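PDB 5YY3: cyclopenase asqI from Emericella nidulans, which catalyses the zinc-dependent conversion of 4'-methoxycyclopenin into 4'-methoxyviridicatin, with loss of methyl isocyanate, in aspoquinolone biosynthesis. Local coordinates for residues 305-310 / 325-330; 296-301 / 329-334; 160-165 / 457-462; 155-160 / 451-456. All blocks are in the same frame, centred on the assembly; numbering follows the deposited sequence.

Contact 1: 305-310 / 325-330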
loop_
_atom_site.group_PDB
_atom_site.type_symbol
_atom_site.label_atom_id
_atom_site.label_comp_id
_atom_site.label_asym_id
_atom_site.label_seq_id
_atom_site.Cartn_x
_atom_site.Cartn_y
_atom_site.Cartn_z
ATOM N N GLY A 305 -19.326 -4.137 42.525
ATOM C CA GLY A 305 -19.360 -2.827 43.155
ATOM C C GLY A 305 -18.638 -2.732 44.486
ATOM O O GLY A 305 -18.836 -1.760 45.205
ATOM N N GLN A 306 -17.818 -3.735 44.815
ATOM C CA GLN A 306 -17.004 -3.743 46.040
ATOM C C GLN A 306 -15.633 -4.327 45.764
ATOM O O GLN A 306 -15.508 -5.239 44.952
ATOM C CB GLN A 306 -17.628 -4.597 47.167
ATOM C CG GLN A 306 -19.137 -4.696 47.229
ATOM C CD GLN A 306 -19.608 -5.967 47.942
ATOM O OE1 GLN A 306 -18.815 -6.872 48.240
ATOM N NE2 GLN A 306 -20.909 -6.047 48.189
ATOM N N PHE A 307 -14.616 -3.861 46.482
ATOM C CA PHE A 307 -13.365 -4.614 46.567
ATOM C C PHE A 307 -13.254 -5.276 47.951
ATOM O O PHE A 307 -13.349 -4.602 48.980
ATOM C CB PHE A 307 -12.150 -3.716 46.293
ATOM C CG PHE A 307 -11.903 -3.451 44.822
ATOM C CD1 PHE A 307 -11.093 -4.292 44.080
ATOM C CD2 PHE A 307 -12.502 -2.376 44.182
ATOM C CE1 PHE A 307 -10.869 -4.062 42.740
ATOM C CE2 PHE A 307 -12.281 -2.137 42.838
ATOM C CZ PHE A 307 -11.467 -2.981 42.115
ATOM N N GLU A 308 -13.051 -6.593 47.966
ATOM C CA GLU A 308 -12.971 -7.340 49.216
ATOM C C GLU A 308 -11.793 -6.899 50.065
ATOM O O GLU A 308 -10.694 -6.625 49.570
ATOM C CB GLU A 308 -12.881 -8.853 48.964
ATOM C CG GLU A 308 -14.152 -9.462 48.381
ATOM C CD GLU A 308 -15.404 -9.046 49.128
ATOM O OE1 GLU A 308 -15.428 -9.162 50.377
ATOM O OE2 GLU A 308 -16.367 -8.586 48.467
ATOM N N THR A 309 -12.061 -6.842 51.361
ATOM C CA THR A 309 -11.099 -6.456 52.369
ATOM C C THR A 309 -10.590 -7.754 53.017
ATOM O O THR A 309 -11.146 -8.832 52.793
ATOM C CB THR A 309 -11.771 -5.459 53.380
ATOM O OG1 THR A 309 -11.791 -4.142 52.806
ATOM C CG2 THR A 309 -11.071 -5.383 54.734
ATOM N N THR A 310 -9.498 -7.657 53.762
ATOM C CA THR A 310 -8.985 -8.752 54.574
ATOM C C THR A 310 -9.991 -9.254 55.636
ATOM O O THR A 310 -9.867 -10.378 56.134
ATOM C CB THR A 310 -7.675 -8.313 55.272
ATOM O OG1 THR A 310 -6.900 -9.460 55.622
ATOM C CG2 THR A 310 -7.971 -7.453 56.510
ATOM N N ASN A 325 -10.464 6.330 41.425
ATOM C CA ASN A 325 -9.315 6.404 42.316
ATOM C C ASN A 325 -8.963 5.035 42.863
ATOM O O ASN A 325 -7.788 4.688 43.003
ATOM C CB ASN A 325 -9.579 7.360 43.468
ATOM C CG ASN A 325 -8.306 7.807 44.140
ATOM O OD1 ASN A 325 -7.312 8.100 43.470
ATOM N ND2 ASN A 325 -8.313 7.840 45.471
ATOM N N PHE A 326 -9.987 4.249 43.161
ATOM C CA PHE A 326 -9.758 2.934 43.735
ATOM C C PHE A 326 -9.393 1.922 42.671
ATOM O O PHE A 326 -8.448 1.162 42.845
ATOM C CB PHE A 326 -10.984 2.464 44.526
ATOM C CG PHE A 326 -10.940 2.853 45.975
ATOM C CD1 PHE A 326 -10.207 2.094 46.893
ATOM C CD2 PHE A 326 -11.599 3.995 46.427
ATOM C CE1 PHE A 326 -10.157 2.459 48.250
ATOM C CE2 PHE A 326 -11.554 4.366 47.781
ATOM C CZ PHE A 326 -10.833 3.591 48.689
ATOM N N VAL A 327 -10.134 1.904 41.570
ATOM C CA VAL A 327 -9.803 1.004 40.476
ATOM C C VAL A 327 -8.380 1.275 39.969
ATOM O O VAL A 327 -7.593 0.351 39.791
ATOM C CB VAL A 327 -10.801 1.127 39.312
ATOM C CG1 VAL A 327 -10.302 0.320 38.095
ATOM C CG2 VAL A 327 -12.181 0.654 39.743
ATOM N N GLY A 328 -8.057 2.548 39.756
ATOM C CA GLY A 328 -6.727 2.944 39.328
ATOM C C GLY A 328 -5.686 2.624 40.379
ATOM O O GLY A 328 -4.613 2.091 40.063
ATOM N N GLY A 329 -6.005 2.939 41.634
ATOM C CA GLY A 329 -5.101 2.681 42.741
ATOM C C GLY A 329 -4.755 1.206 42.911
ATOM O O GLY A 329 -3.593 0.844 43.095
ATOM N N ILE A 330 -5.762 0.343 42.846
ATOM C CA ILE A 330 -5.522 -1.075 43.019
ATOM C C ILE A 330 -4.710 -1.653 41.850
ATOM O O ILE A 330 -3.779 -2.434 42.067
ATOM C CB ILE A 330 -6.851 -1.814 43.209
ATOM C CG1 ILE A 330 -7.349 -1.543 44.631
ATOM C CG2 ILE A 330 -6.693 -3.318 42.932
ATOM C CD1 ILE A 330 -8.732 -2.049 44.940
#
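In the helical, hemocyanin-like part of the enzyme, the aromatic ring of Phe-307, from a short strand, lies against helix 323-331, where Ile-330 and Val-327 receive it. The main contact is a CH-pi interaction: Ile-330 CD1 sits 3.5 Å from the centroid of the Phe-307 ring, 18° off the ring normal. The methyl is shifted from the middle of the ring toward its rim, and its nearest ring atom is Phe-307 CD1, at 3.4 Å from Ile-330 CD1. The two side chains come at each other from opposite directions. Ile-330 is extended beyond CB, with CD1 anti to CA (chi2 173°), so the delta methyl alone reaches the face while the branch at CB stays near the helix. Val-327, one turn earlier, meets a different part of the ring: its CG2 lies at the edge, near the ring plane, 4.2 Å from Phe-307 CE2. Phe-307 belongs to a two-stranded antiparallel hairpin, pairing through its backbone with Leu-316 of strand 316-317, and the hairpin follows directly on helix 288-304. That helix ends in a Schellman motif, in which Gly-305 takes the positive phi (89°) of the C-prime residue, a conformation most easily adopted without a side chain. A large flat apolar side chain suits position 307, since the ring also packs on Ile-298 and Ala-301 of helix 288-304 and meets Tyr-352 edge-to-face. The beta-branched Val-327 and Ile-330, both buried, offer it compact methyl groups without polar atoms.

Contact 2: 296-301 / 329-334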
loop_
_atom_site.group_PDB
_atom_site.type_symbol
_atom_site.label_atom_id
_atom_site.label_comp_id
_atom_site.label_asym_id
_atom_site.label_seq_id
_atom_site.Cartn_x
_atom_site.Cartn_y
_atom_site.Cartn_z
ATOM N N ASP A 296 -9.231 -10.958 36.537
ATOM C CA ASP A 296 -10.577 -11.512 36.683
ATOM C C ASP A 296 -11.226 -11.007 37.960
ATOM O O ASP A 296 -12.435 -10.775 38.009
ATOM C CB ASP A 296 -10.549 -13.040 36.720
ATOM C CG ASP A 296 -10.188 -13.651 35.401
ATOM O OD1 ASP A 296 -10.231 -12.921 34.382
ATOM O OD2 ASP A 296 -9.878 -14.871 35.384
ATOM N N ASN A 297 -10.413 -10.856 39.001
ATOM C CA ASN A 297 -10.935 -10.466 40.298
ATOM C C ASN A 297 -11.278 -8.978 40.309
ATOM O O ASN A 297 -12.309 -8.579 40.855
ATOM C CB ASN A 297 -9.937 -10.817 41.406
ATOM C CG ASN A 297 -9.842 -12.315 41.654
ATOM O OD1 ASN A 297 -10.727 -13.075 41.266
ATOM N ND2 ASN A 297 -8.775 -12.741 42.317
ATOM N N ILE A 298 -10.430 -8.163 39.681
ATOM C CA ILE A 298 -10.720 -6.737 39.530
ATOM C C ILE A 298 -11.950 -6.546 38.640
ATOM O O ILE A 298 -12.772 -5.656 38.889
ATOM C CB ILE A 298 -9.507 -5.974 38.966
ATOM C CG1 ILE A 298 -8.327 -6.130 39.920
ATOM C CG2 ILE A 298 -9.836 -4.485 38.754
ATOM C CD1 ILE A 298 -7.074 -5.451 39.463
ATOM N N TYR A 299 -12.100 -7.393 37.619
ATOM C CA TYR A 299 -13.301 -7.332 36.781
ATOM C C TYR A 299 -14.548 -7.589 37.626
ATOM O O TYR A 299 -15.530 -6.829 37.586
ATOM C CB TYR A 299 -13.245 -8.356 35.652
ATOM C CG TYR A 299 -12.355 -8.017 34.464
ATOM C CD1 TYR A 299 -11.761 -6.768 34.326
ATOM C CD2 TYR A 299 -12.125 -8.962 33.471
ATOM C CE1 TYR A 299 -10.945 -6.478 33.231
ATOM C CE2 TYR A 299 -11.334 -8.677 32.382
ATOM C CZ TYR A 299 -10.747 -7.435 32.261
ATOM O OH TYR A 299 -9.948 -7.187 31.163
ATOM N N ALA A 300 -14.485 -8.668 38.400
ATOM C CA ALA A 300 -15.610 -9.142 39.200
ATOM C C ALA A 300 -16.007 -8.122 40.262
ATOM O O ALA A 300 -17.194 -7.866 40.489
ATOM C CB ALA A 300 -15.259 -10.487 39.845
ATOM N N ALA A 301 -14.996 -7.553 40.910
ATOM C CA ALA A 301 -15.187 -6.532 41.931
ATOM C C ALA A 301 -15.890 -5.283 41.389
ATOM O O ALA A 301 -16.759 -4.721 42.045
ATOM C CB ALA A 301 -13.846 -6.150 42.531
ATOM N N GLY A 329 -6.005 2.939 41.634
ATOM C CA GLY A 329 -5.101 2.681 42.741
ATOM C C GLY A 329 -4.755 1.206 42.911
ATOM O O GLY A 329 -3.593 0.844 43.095
ATOM N N ILE A 330 -5.762 0.343 42.846
ATOM C CA ILE A 330 -5.522 -1.075 43.019
ATOM C C ILE A 330 -4.710 -1.653 41.850
ATOM O O ILE A 330 -3.779 -2.434 42.067
ATOM C CB ILE A 330 -6.851 -1.814 43.209
ATOM C CG1 ILE A 330 -7.349 -1.543 44.631
ATOM C CG2 ILE A 330 -6.693 -3.318 42.932
ATOM C CD1 ILE A 330 -8.732 -2.049 44.940
ATOM N N LEU A 331 -5.041 -1.254 40.621
ATOM C CA LEU A 331 -4.258 -1.631 39.437
ATOM C C LEU A 331 -2.773 -1.330 39.626
ATOM O O LEU A 331 -1.916 -2.078 39.152
ATOM C CB LEU A 331 -4.771 -0.903 38.186
ATOM C CG LEU A 331 -6.047 -1.479 37.560
ATOM C CD1 LEU A 331 -6.629 -0.552 36.496
ATOM C CD2 LEU A 331 -5.790 -2.891 37.007
ATOM N N ASP A 332 -2.476 -0.242 40.336
ATOM C CA ASP A 332 -1.094 0.176 40.541
ATOM C C ASP A 332 -0.582 -0.196 41.936
ATOM O O ASP A 332 0.457 0.311 42.370
ATOM C CB ASP A 332 -0.970 1.679 40.307
ATOM C CG ASP A 332 0.469 2.140 40.161
ATOM O OD1 ASP A 332 1.205 1.590 39.306
ATOM O OD2 ASP A 332 0.866 3.063 40.908
ATOM N N ALA A 333 -1.309 -1.091 42.618
ATOM C CA ALA A 333 -0.946 -1.620 43.960
ATOM C C ALA A 333 -0.631 -0.545 44.995
ATOM O O ALA A 333 0.325 -0.653 45.765
ATOM C CB ALA A 333 0.233 -2.572 43.865
ATOM N N GLN A 334 -1.449 0.487 45.033
ATOM C CA GLN A 334 -1.280 1.522 46.047
ATOM C C GLN A 334 -2.072 1.271 47.301
ATOM O O GLN A 334 -2.826 2.109 47.751
ATOM C CB GLN A 334 -1.619 2.856 45.428
ATOM C CG GLN A 334 -0.692 2.965 44.305
ATOM C CD GLN A 334 -0.685 4.294 43.712
ATOM O OE1 GLN A 334 -1.723 4.830 43.309
ATOM N NE2 GLN A 334 0.504 4.855 43.612
#
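Ile-298 and Leu-331 meet through their terminal methyls because both side chains leave the backbone with the gamma carbon anti to the carbonyl carbon, CG1 in Ile-298 (chi1 -60°) and CG in Leu-331 (chi1 -78°). Ile-298 then runs fully extended, with CD1 anti to CA (chi2 179°), and this methyl makes both of its contacts with 329-334. It approaches Leu-331 CD2 to 3.8 Å, the two side chains meeting at a slant. Although the CB of Leu-331 does not head straight for helix 288-304, its branched end swings CD2 back to the isoleucine. In Ile-330 the short branch is used: CG2 lies 4.1 Å from Ile-298 CD1, and the two isoleucine chains run antiparallel alongside each other. This is helix-to-helix packing within the hemocyanin-like domain, joining the body of helix 288-304 to the last turn of helix 323-331. Helix 323-331 closes with a Schellman motif: Gln-334 N bonds to Gly-329 O and Ala-333 N to Ile-330 O, with Ala-333 taking the positive phi of the C-prime residue. Branched aliphatic residues suit the buried seam, where Tyr-403 of helix 391-410 packs on both Ile-298 and Leu-331, and Leu-331 also meets Leu-215 of helix 210-231. Helix 210-231 carries the zinc ligand His-218, whose side chain is about 9 Å from that of Leu-331. Asp-296 makes a salt bridge to Arg-303 of the second subunit.

Contact 3: 160-165 / 457-462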
loop_
_atom_site.group_PDB
_atom_site.type_symbol
_atom_site.label_atom_id
_atom_site.label_comp_id
_atom_site.label_asym_id
_atom_site.label_seq_id
_atom_site.Cartn_x
_atom_site.Cartn_y
_atom_site.Cartn_z
ATOM N N GLU A 160 17.244 5.627 11.361
ATOM C CA GLU A 160 16.267 4.557 11.413
ATOM C C GLU A 160 16.258 3.778 10.099
ATOM O O GLU A 160 16.511 4.336 9.039
ATOM C CB GLU A 160 14.882 5.150 11.700
ATOM C CG GLU A 160 13.760 4.150 11.849
ATOM C CD GLU A 160 12.404 4.796 11.644
ATOM O OE1 GLU A 160 12.301 5.726 10.807
ATOM O OE2 GLU A 160 11.446 4.371 12.325
ATOM N N ILE A 161 15.974 2.482 10.167
ATOM C CA ILE A 161 15.798 1.694 8.958
ATOM C C ILE A 161 14.350 1.856 8.458
ATOM O O ILE A 161 13.449 1.202 8.998
ATOM C CB ILE A 161 16.154 0.206 9.229
ATOM C CG1 ILE A 161 17.592 0.095 9.739
ATOM C CG2 ILE A 161 16.006 -0.659 7.980
ATOM C CD1 ILE A 161 18.124 -1.342 9.822
ATOM N N CYS A 162 14.117 2.754 7.482
ATOM C CA CYS A 162 12.770 2.921 6.877
ATOM C C CYS A 162 12.843 2.170 5.538
ATOM O O CYS A 162 13.479 2.615 4.567
ATOM C CB CYS A 162 12.293 4.431 6.719
ATOM S SG CYS A 162 11.207 6.076 6.635
ATOM N N THR A 163 12.191 1.010 5.519
ATOM C CA THR A 163 12.238 0.043 4.430
ATOM C C THR A 163 10.836 -0.566 4.241
ATOM O O THR A 163 10.020 -0.511 5.152
ATOM C CB THR A 163 13.328 -1.025 4.751
ATOM O OG1 THR A 163 14.506 -0.782 3.973
ATOM C CG2 THR A 163 12.873 -2.412 4.566
ATOM N N ALA A 164 10.531 -1.122 3.071
ATOM C CA ALA A 164 9.227 -1.756 2.867
ATOM C C ALA A 164 9.030 -2.898 3.857
ATOM O O ALA A 164 7.909 -3.220 4.234
ATOM C CB ALA A 164 9.076 -2.262 1.426
ATOM N N ASP A 165 10.125 -3.510 4.276
ATOM C CA ASP A 165 10.067 -4.603 5.227
ATOM C C ASP A 165 9.746 -4.088 6.632
ATOM O O ASP A 165 9.201 -4.819 7.433
ATOM C CB ASP A 165 11.386 -5.395 5.242
ATOM C CG ASP A 165 11.731 -6.012 3.882
ATOM O OD1 ASP A 165 10.800 -6.260 3.072
ATOM O OD2 ASP A 165 12.934 -6.289 3.632
ATOM N N GLU A 457 14.771 10.668 17.944
ATOM C CA GLU A 457 13.481 10.755 17.256
ATOM C C GLU A 457 13.541 10.062 15.897
ATOM O O GLU A 457 14.620 9.828 15.357
ATOM C CB GLU A 457 13.055 12.217 17.086
ATOM C CG GLU A 457 12.902 12.962 18.399
ATOM C CD GLU A 457 12.409 14.385 18.211
ATOM O OE1 GLU A 457 12.835 15.059 17.257
ATOM O OE2 GLU A 457 11.592 14.836 19.029
ATOM N N SER A 458 12.381 9.720 15.345
ATOM C CA SER A 458 12.359 9.062 14.042
ATOM C C SER A 458 11.229 9.571 13.166
ATOM O O SER A 458 10.195 10.007 13.676
ATOM C CB SER A 458 12.254 7.547 14.208
ATOM O OG SER A 458 11.142 7.200 15.022
ATOM N N LYS A 459 11.472 9.540 11.852
ATOM C CA LYS A 459 10.471 9.761 10.804
ATOM C C LYS A 459 9.993 11.214 10.661
ATOM O O LYS A 459 9.849 11.698 9.545
ATOM C CB LYS A 459 9.268 8.827 11.020
ATOM C CG LYS A 459 9.599 7.338 10.798
ATOM C CD LYS A 459 8.371 6.558 10.296
ATOM C CE LYS A 459 8.688 5.083 10.038
ATOM N NZ LYS A 459 9.232 4.378 11.254
ATOM N N ALA A 460 9.749 11.898 11.777
ATOM C CA ALA A 460 9.334 13.305 11.755
ATOM C C ALA A 460 9.355 13.914 13.160
ATOM O O ALA A 460 9.481 13.201 14.156
ATOM C CB ALA A 460 7.936 13.452 11.149
ATOM N N LYS A 461 9.266 15.238 13.211
ATOM C CA LYS A 461 8.994 15.971 14.439
ATOM C C LYS A 461 7.704 16.751 14.229
ATOM O O LYS A 461 7.688 17.698 13.445
ATOM C CB LYS A 461 10.133 16.933 14.797
ATOM C CG LYS A 461 9.867 17.778 16.050
ATOM C CD LYS A 461 9.833 16.895 17.301
ATOM C CE LYS A 461 9.622 17.698 18.572
ATOM N NZ LYS A 461 9.933 16.896 19.797
ATOM N N LEU A 462 6.630 16.348 14.899
ATOM C CA LEU A 462 5.339 17.007 14.721
ATOM C C LEU A 462 5.373 18.390 15.368
ATOM O O LEU A 462 6.121 18.638 16.317
ATOM C CB LEU A 462 4.211 16.166 15.310
ATOM C CG LEU A 462 2.796 16.755 15.167
ATOM C CD1 LEU A 462 2.417 16.904 13.699
ATOM C CD2 LEU A 462 1.749 15.921 15.900
HETATM O O HOH W 1 10.352 1.732 10.192
#
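Glu-160 and Lys-459 form the charged link between the two segments, a salt bridge in which Lys-459 NZ donates to Glu-160 OE2 at a modelled 2.5 Å, a very short and doubtful value. The carboxylate arrives on an extended chain, with CG of Glu-160 anti to the backbone N (chi1 -177°), whereas the lysine runs roughly extended and bends at its last torsion (chi4 57°), turning the ammonium group onto OE2; the side chains cross at about a right angle. The long, flexible lysine thus carries a charge from the Ig-like domain across to the glutamate. Lys-459 NZ has further partners in the carbonyl oxygen of Ala-171 and a water 3.1 Å away, which reaches Ile-161 O by a weak bond of 3.4 Å. Several acceptors thus grip a largely buried ammonium group, and they would probably stabilise its charge. The van der Waals contacts are slighter: small Ser-458 lets the carboxylate pack against it, CB lying 3.8 Å from Glu-160 CD, while Ser-458 OG is taken up by Asp-178. Cys-162 SG stands 4.3 Å from Lys-459 CE. That sulfur is bonded covalently to Cys-162 of the third subunit, an intersubunit disulfide. The contact ties the loop ahead of helix 174-177 in the hemocyanin-like domain to the entry of strand 461-475 in the Ig-like domain, with Lys-459 packing on Ser-174 and Tyr-175 of that helix.

Contact 4: 155-160 / 451-456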
loop_
_atom_site.group_PDB
_atom_site.type_symbol
_atom_site.label_atom_id
_atom_site.label_comp_id
_atom_site.label_asym_id
_atom_site.label_seq_id
_atom_site.Cartn_x
_atom_site.Cartn_y
_atom_site.Cartn_z
ATOM N N ALA A 155 30.772 6.979 16.873
ATOM C CA ALA A 155 31.339 7.909 15.906
ATOM C C ALA A 155 30.292 8.313 14.860
ATOM O O ALA A 155 30.058 9.509 14.624
ATOM C CB ALA A 155 32.578 7.294 15.226
ATOM N N ASN A 156 29.669 7.316 14.231
ATOM C CA ASN A 156 28.641 7.577 13.223
ATOM C C ASN A 156 27.253 7.641 13.831
ATOM O O ASN A 156 26.943 6.906 14.769
ATOM C CB ASN A 156 28.680 6.518 12.128
ATOM C CG ASN A 156 29.773 6.788 11.110
ATOM O OD1 ASN A 156 30.495 7.788 11.211
ATOM N ND2 ASN A 156 29.911 5.892 10.126
ATOM N N VAL A 157 26.423 8.534 13.303
ATOM C CA VAL A 157 25.068 8.673 13.793
ATOM C C VAL A 157 24.158 7.762 12.987
ATOM O O VAL A 157 23.939 7.973 11.791
ATOM C CB VAL A 157 24.585 10.129 13.722
ATOM C CG1 VAL A 157 23.228 10.281 14.414
ATOM C CG2 VAL A 157 25.625 11.057 14.347
ATOM N N ALA A 158 23.643 6.734 13.647
ATOM C CA ALA A 158 22.781 5.761 12.994
ATOM C C ALA A 158 21.364 6.283 12.922
ATOM O O ALA A 158 20.800 6.701 13.921
ATOM C CB ALA A 158 22.820 4.431 13.736
ATOM N N GLY A 159 20.788 6.273 11.733
ATOM C CA GLY A 159 19.401 6.673 11.595
ATOM C C GLY A 159 18.524 5.442 11.648
ATOM O O GLY A 159 18.998 4.346 11.937
ATOM N N GLU A 160 17.244 5.627 11.361
ATOM C CA GLU A 160 16.267 4.557 11.413
ATOM C C GLU A 160 16.258 3.778 10.099
ATOM O O GLU A 160 16.511 4.336 9.039
ATOM C CB GLU A 160 14.882 5.150 11.700
ATOM C CG GLU A 160 13.760 4.150 11.849
ATOM C CD GLU A 160 12.404 4.796 11.644
ATOM O OE1 GLU A 160 12.301 5.726 10.807
ATOM O OE2 GLU A 160 11.446 4.371 12.325
ATOM N N PRO A 451 12.977 14.904 12.044
ATOM C CA PRO A 451 13.222 14.491 13.430
ATOM C C PRO A 451 14.625 14.897 13.816
ATOM O O PRO A 451 15.496 15.029 12.944
ATOM C CB PRO A 451 13.084 12.965 13.382
ATOM C CG PRO A 451 13.501 12.615 11.957
ATOM C CD PRO A 451 13.018 13.780 11.094
ATOM N N ALA A 452 14.836 15.111 15.104
ATOM C CA ALA A 452 16.166 15.330 15.628
ATOM C C ALA A 452 16.756 13.978 16.053
ATOM O O ALA A 452 16.467 13.476 17.139
ATOM C CB ALA A 452 16.123 16.310 16.788
ATOM N N VAL A 453 17.574 13.389 15.181
ATOM C CA VAL A 453 18.079 12.023 15.375
ATOM C C VAL A 453 18.952 11.893 16.615
ATOM O O VAL A 453 18.948 10.854 17.272
ATOM C CB VAL A 453 18.879 11.552 14.154
ATOM C CG1 VAL A 453 19.339 10.127 14.338
ATOM C CG2 VAL A 453 18.035 11.658 12.913
ATOM N N ASN A 454 19.702 12.948 16.934
ATOM C CA ASN A 454 20.525 12.967 18.149
ATOM C C ASN A 454 19.676 12.956 19.430
ATOM O O ASN A 454 20.160 12.563 20.483
ATOM C CB ASN A 454 21.452 14.187 18.152
ATOM C CG ASN A 454 20.695 15.495 17.973
ATOM O OD1 ASN A 454 19.867 15.626 17.071
ATOM N ND2 ASN A 454 20.961 16.462 18.846
ATOM N N PHE A 455 18.422 13.407 19.337
ATOM C CA PHE A 455 17.470 13.305 20.443
ATOM C C PHE A 455 16.576 12.055 20.336
ATOM O O PHE A 455 15.455 12.037 20.865
ATOM C CB PHE A 455 16.579 14.546 20.509
ATOM C CG PHE A 455 17.243 15.766 21.107
ATOM C CD1 PHE A 455 18.043 16.591 20.335
ATOM C CD2 PHE A 455 17.043 16.097 22.444
ATOM C CE1 PHE A 455 18.642 17.728 20.887
ATOM C CE2 PHE A 455 17.638 17.234 22.995
ATOM C CZ PHE A 455 18.439 18.046 22.211
ATOM N N MET A 456 17.068 11.028 19.638
ATOM C CA MET A 456 16.389 9.728 19.521
ATOM C C MET A 456 14.988 9.773 18.903
ATOM O O MET A 456 14.124 8.988 19.275
ATOM C CB MET A 456 16.307 9.049 20.893
ATOM C CG MET A 456 17.684 8.825 21.528
ATOM S SD MET A 456 18.800 7.944 20.412
ATOM C CE MET A 456 20.391 8.691 20.772
#
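Where a loop of the hemocyanin-like domain passes a loop of the Ig-like domain, Val-157 and Val-453 touch through one methyl each. The CG1 atoms lie 3.9 Å apart, and in both residues this methyl stands opposite the backbone nitrogen across the CA-CB bond (chi1 -172° in Val-157, -177° in Val-453). The same methyl of Val-453 also rests against main chain: its CG1 is 3.7 Å from Ala-158 O and 4.4 Å from Gly-159 CA. One methyl of Val-453 thus touches both a side chain and the main chain after it. Valine, short and branched at CB, suits both places, offering a compact apolar surface close to the main chain; Gly-159 presents bare main chain to Val-453. The carbonyl oxygen of Ala-158, apolar neighbour notwithstanding, has a weak hydrogen bond from Ser-256. Val-453 begins a short 3-10 segment, 453-454, in the connection between strands 443-449 and 461-475, and the turn is held by Phe-455 N bonding to Ala-452 O at 2.9 Å and Met-456 N to Val-453 O at 3.0 Å. Both loops also face the third subunit: Asn-454 OD1 accepts from Val-157 N and its ND2 donates to Asn-156 OD1, both of the third subunit, and the same bonds are made in the reverse direction. Backbone bonds from Val-157, Gly-159, Pro-451 and Val-453 join in.

How the contacts relate
The four contacts form two well-separated pairs. Contacts 1 and 2, with centres 6 Å apart, share Gly-329 and Ile-330 on helix 323-331 and lie within the hemocyanin-like domain; helix 288-304 runs straight into strand 306-307, so their first segments follow closely on one another. Contacts 3 and 4, 11 Å apart, share Glu-160 and join that domain to the Ig-like one, next to the third subunit. Along the chain their segments alternate, and the loops they close, some 290 residues long, enclose contacts 1 and 2. About 42 Å separates the centres of contacts 1 and 3. One pair thus packs a helix and hairpin against helix 323-331, near zinc ligand His-218; the other joins the domains.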